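Local atomic coordinates of 4-oxalocrotonate decarboxylase NahK (Pseudomonas putida, PDB entry 5D2G), a protein that catalyses the decarboxylation of (3E)-2-oxohex-3-enedioate to 2-oxopent-4-enoate and carbon dioxide in the breakdown of aromatic hydrocarbons. Residues Lys126-Ile131 / Glu161-Arg166. The protein carries 1 engineered substitution. Numbering follows the deposited sequence.
With MG (magnesium ion), chain B.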
loop_
_atom_site.group_PDB
_atom_site.type_symbol
_atom_site.label_atom_id
_atom_site.label_comp_id
_atom_site.label_asym_id
_atom_site.label_seq_id
_atom_site.Cartn_x
_atom_site.Cartn_y
_atom_site.Cartn_z
ATOM N N LYS A 126 -0.556 -11.688 -2.055
ATOM C CA LYS A 126 -1.853 -11.457 -2.650
ATOM C C LYS A 126 -1.704 -10.221 -3.499
ATOM O O LYS A 126 -0.828 -9.385 -3.243
ATOM C CB LYS A 126 -2.894 -11.178 -1.565
ATOM C CG LYS A 126 -3.107 -12.337 -0.605
ATOM C CD LYS A 126 -4.245 -12.031 0.374
ATOM C CE LYS A 126 -4.478 -13.192 1.331
ATOM N NZ LYS A 126 -5.721 -13.014 2.133
ATOM N N ILE A 127 -2.553 -10.085 -4.506
ATOM C CA ILE A 127 -2.500 -8.892 -5.337
ATOM C C ILE A 127 -3.811 -8.136 -5.189
ATOM O O ILE A 127 -4.842 -8.719 -4.842
ATOM C CB ILE A 127 -2.242 -9.236 -6.820
ATOM C CG1 ILE A 127 -3.292 -10.209 -7.346
ATOM C CG2 ILE A 127 -0.854 -9.862 -6.988
ATOM C CD1 ILE A 127 -3.407 -10.180 -8.858
ATOM N N GLU A 128 -3.763 -6.835 -5.434
ATOM C CA GLU A 128 -4.961 -6.027 -5.412
ATOM C C GLU A 128 -4.765 -4.956 -6.483
ATOM O O GLU A 128 -3.649 -4.441 -6.652
ATOM C CB GLU A 128 -5.165 -5.410 -4.018
ATOM C CG GLU A 128 -3.976 -4.652 -3.488
ATOM C CD GLU A 128 -4.153 -4.154 -2.043
ATOM O OE1 GLU A 128 -5.236 -4.341 -1.432
ATOM O OE2 GLU A 128 -3.183 -3.568 -1.524
ATOM N N ALA A 129 -5.825 -4.657 -7.232
ATOM C CA ALA A 129 -5.757 -3.641 -8.283
ATOM C C ALA A 129 -5.929 -2.258 -7.672
ATOM O O ALA A 129 -6.823 -2.044 -6.847
ATOM C CB ALA A 129 -6.816 -3.875 -9.298
ATOM N N GLU A 130 -5.079 -1.320 -8.079
ATOM C CA GLU A 130 -5.138 0.029 -7.542
ATOM C C GLU A 130 -4.906 1.070 -8.619
ATOM O O GLU A 130 -4.487 0.760 -9.748
ATOM C CB GLU A 130 -4.104 0.226 -6.423
ATOM C CG GLU A 130 -4.036 -0.934 -5.418
ATOM C CD GLU A 130 -3.352 -0.573 -4.118
ATOM O OE1 GLU A 130 -3.024 -1.519 -3.369
ATOM O OE2 GLU A 130 -3.163 0.633 -3.829
ATOM N N ILE A 131 -5.173 2.314 -8.258
ATOM C CA ILE A 131 -4.776 3.430 -9.090
ATOM C C ILE A 131 -3.773 4.245 -8.267
ATOM O O ILE A 131 -4.000 4.532 -7.085
ATOM C CB ILE A 131 -6.016 4.243 -9.588
ATOM C CG1 ILE A 131 -5.616 5.222 -10.688
ATOM C CG2 ILE A 131 -6.722 4.949 -8.446
ATOM C CD1 ILE A 131 -5.306 4.526 -11.998
ATOM N N GLU A 161 -0.785 -3.873 -6.541
ATOM C CA GLU A 161 0.124 -4.111 -5.428
ATOM C C GLU A 161 0.201 -5.596 -5.156
ATOM O O GLU A 161 -0.802 -6.302 -5.239
ATOM C CB GLU A 161 -0.316 -3.409 -4.142
ATOM C CG GLU A 161 0.839 -3.339 -3.138
ATOM C CD GLU A 161 0.519 -2.581 -1.866
ATOM O OE1 GLU A 161 -0.666 -2.260 -1.616
ATOM O OE2 GLU A 161 1.479 -2.308 -1.114
ATOM N N VAL A 162 1.394 -6.075 -4.832
ATOM C CA VAL A 162 1.498 -7.399 -4.256
ATOM C C VAL A 162 1.699 -7.133 -2.784
ATOM O O VAL A 162 2.690 -6.486 -2.395
ATOM C CB VAL A 162 2.704 -8.171 -4.775
ATOM C CG1 VAL A 162 2.699 -9.569 -4.170
ATOM C CG2 VAL A 162 2.672 -8.244 -6.308
ATOM N N ILE A 163 0.756 -7.581 -1.963
ATOM C CA ILE A 163 0.911 -7.391 -0.525
ATOM C C ILE A 163 1.253 -8.737 0.075
ATOM O O ILE A 163 0.899 -9.775 -0.472
ATOM C CB ILE A 163 -0.346 -6.812 0.147
ATOM C CG1 ILE A 163 -1.565 -7.695 -0.118
ATOM C CG2 ILE A 163 -0.613 -5.381 -0.326
ATOM C CD1 ILE A 163 -2.844 -7.168 0.571
ATOM N N ASP A 164 1.966 -8.717 1.194
ATOM C CA ASP A 164 2.416 -9.957 1.785
ATOM C C ASP A 164 2.638 -9.662 3.242
ATOM O O ASP A 164 3.698 -9.180 3.628
ATOM C CB ASP A 164 3.714 -10.389 1.097
ATOM C CG ASP A 164 4.164 -11.767 1.491
ATOM O OD1 ASP A 164 3.325 -12.591 1.916
ATOM O OD2 ASP A 164 5.386 -12.019 1.357
ATOM N N SER A 165 1.619 -9.913 4.056
ATOM C CA SER A 165 1.785 -9.738 5.484
ATOM C C SER A 165 2.871 -10.681 5.941
ATOM O O SER A 165 2.878 -11.857 5.567
ATOM C CB SER A 165 0.504 -10.079 6.230
ATOM O OG SER A 165 0.713 -9.850 7.615
ATOM N N ARG A 166 3.772 -10.172 6.774
ATOM C CA ARG A 166 4.830 -11.002 7.324
ATOM C C ARG A 166 4.353 -11.798 8.535
ATOM O O ARG A 166 5.109 -12.560 9.139
ATOM C CB ARG A 166 6.045 -10.135 7.658
ATOM C CG ARG A 166 7.108 -10.137 6.561
ATOM C CD ARG A 166 6.627 -9.541 5.247
ATOM N NE ARG A 166 6.159 -8.156 5.408
ATOM C CZ ARG A 166 6.009 -7.295 4.411
ATOM N NH1 ARG A 166 5.569 -6.058 4.655
ATOM N NH2 ARG A 166 6.310 -7.664 3.170
HETATM MG MG MG B . -2.518 -1.727 -1.538
HETATM O O HOH W 1 -2.071 0.248 -1.407
HETATM O O HOH W 2 -2.574 -1.780 0.379
HETATM O O HOH W 3 -4.500 -1.370 -0.829
#
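Glu-128 and Glu-161 face each other in an antiparallel strand pairing, 126-131 against 161-163, in the curled mixed sheet, and with Glu-130 they bind a magnesium ion on one face of it. Lys-126 and Ile-163 exchange two backbone hydrogen bonds, Ile-163 N to Lys-126 O being 2.7 Å, and Glu-128 and Glu-161 exchange two more. Between these hydrogen-bonded pairs lies the non-hydrogen-bonded pair Ile-127 and Val-162, whose CG2 methyls meet at 3.9 Å on the face turned from the metal. Each glutamate gives one oxygen: Glu-128 OE2 lies 2.0 Å from the magnesium ion, while Glu-130 OE1 and Glu-161 OE1 each stand 1.9 Å from it. Three waters bring the coordination to six. Such a three-carboxylate site in the curled sheet is a hallmark of the fumarylacetoacetate hydrolase fold. Glu-128 and Glu-161 run side by side with carboxylate planes 29° apart, whereas that of Glu-130 is turned 72° from Glu-161. The metal's charge probably offsets the repulsion between Glu-128 OE2 and Glu-161 OE1, only 2.8 Å apart. The second oxygens of two ligands are also held: Glu-130 OE2 accepts from a metal-bound water and from Gly-254 N, and Glu-161 OE2 forms a salt bridge with Lys-83, a residue that binds 2-oxoglutarate. With CG1 lodged between backbone N and carbonyl carbon (chi1 57°), Ile-163 directs CG2 to Glu-128 OE2, 3.4 Å away, and lays CG1 near Lys-126 CB. An alanine here would remove both branches and is likely to open a gap beside the Glu-128 carboxylate, leaving it more reliant on its metal bond.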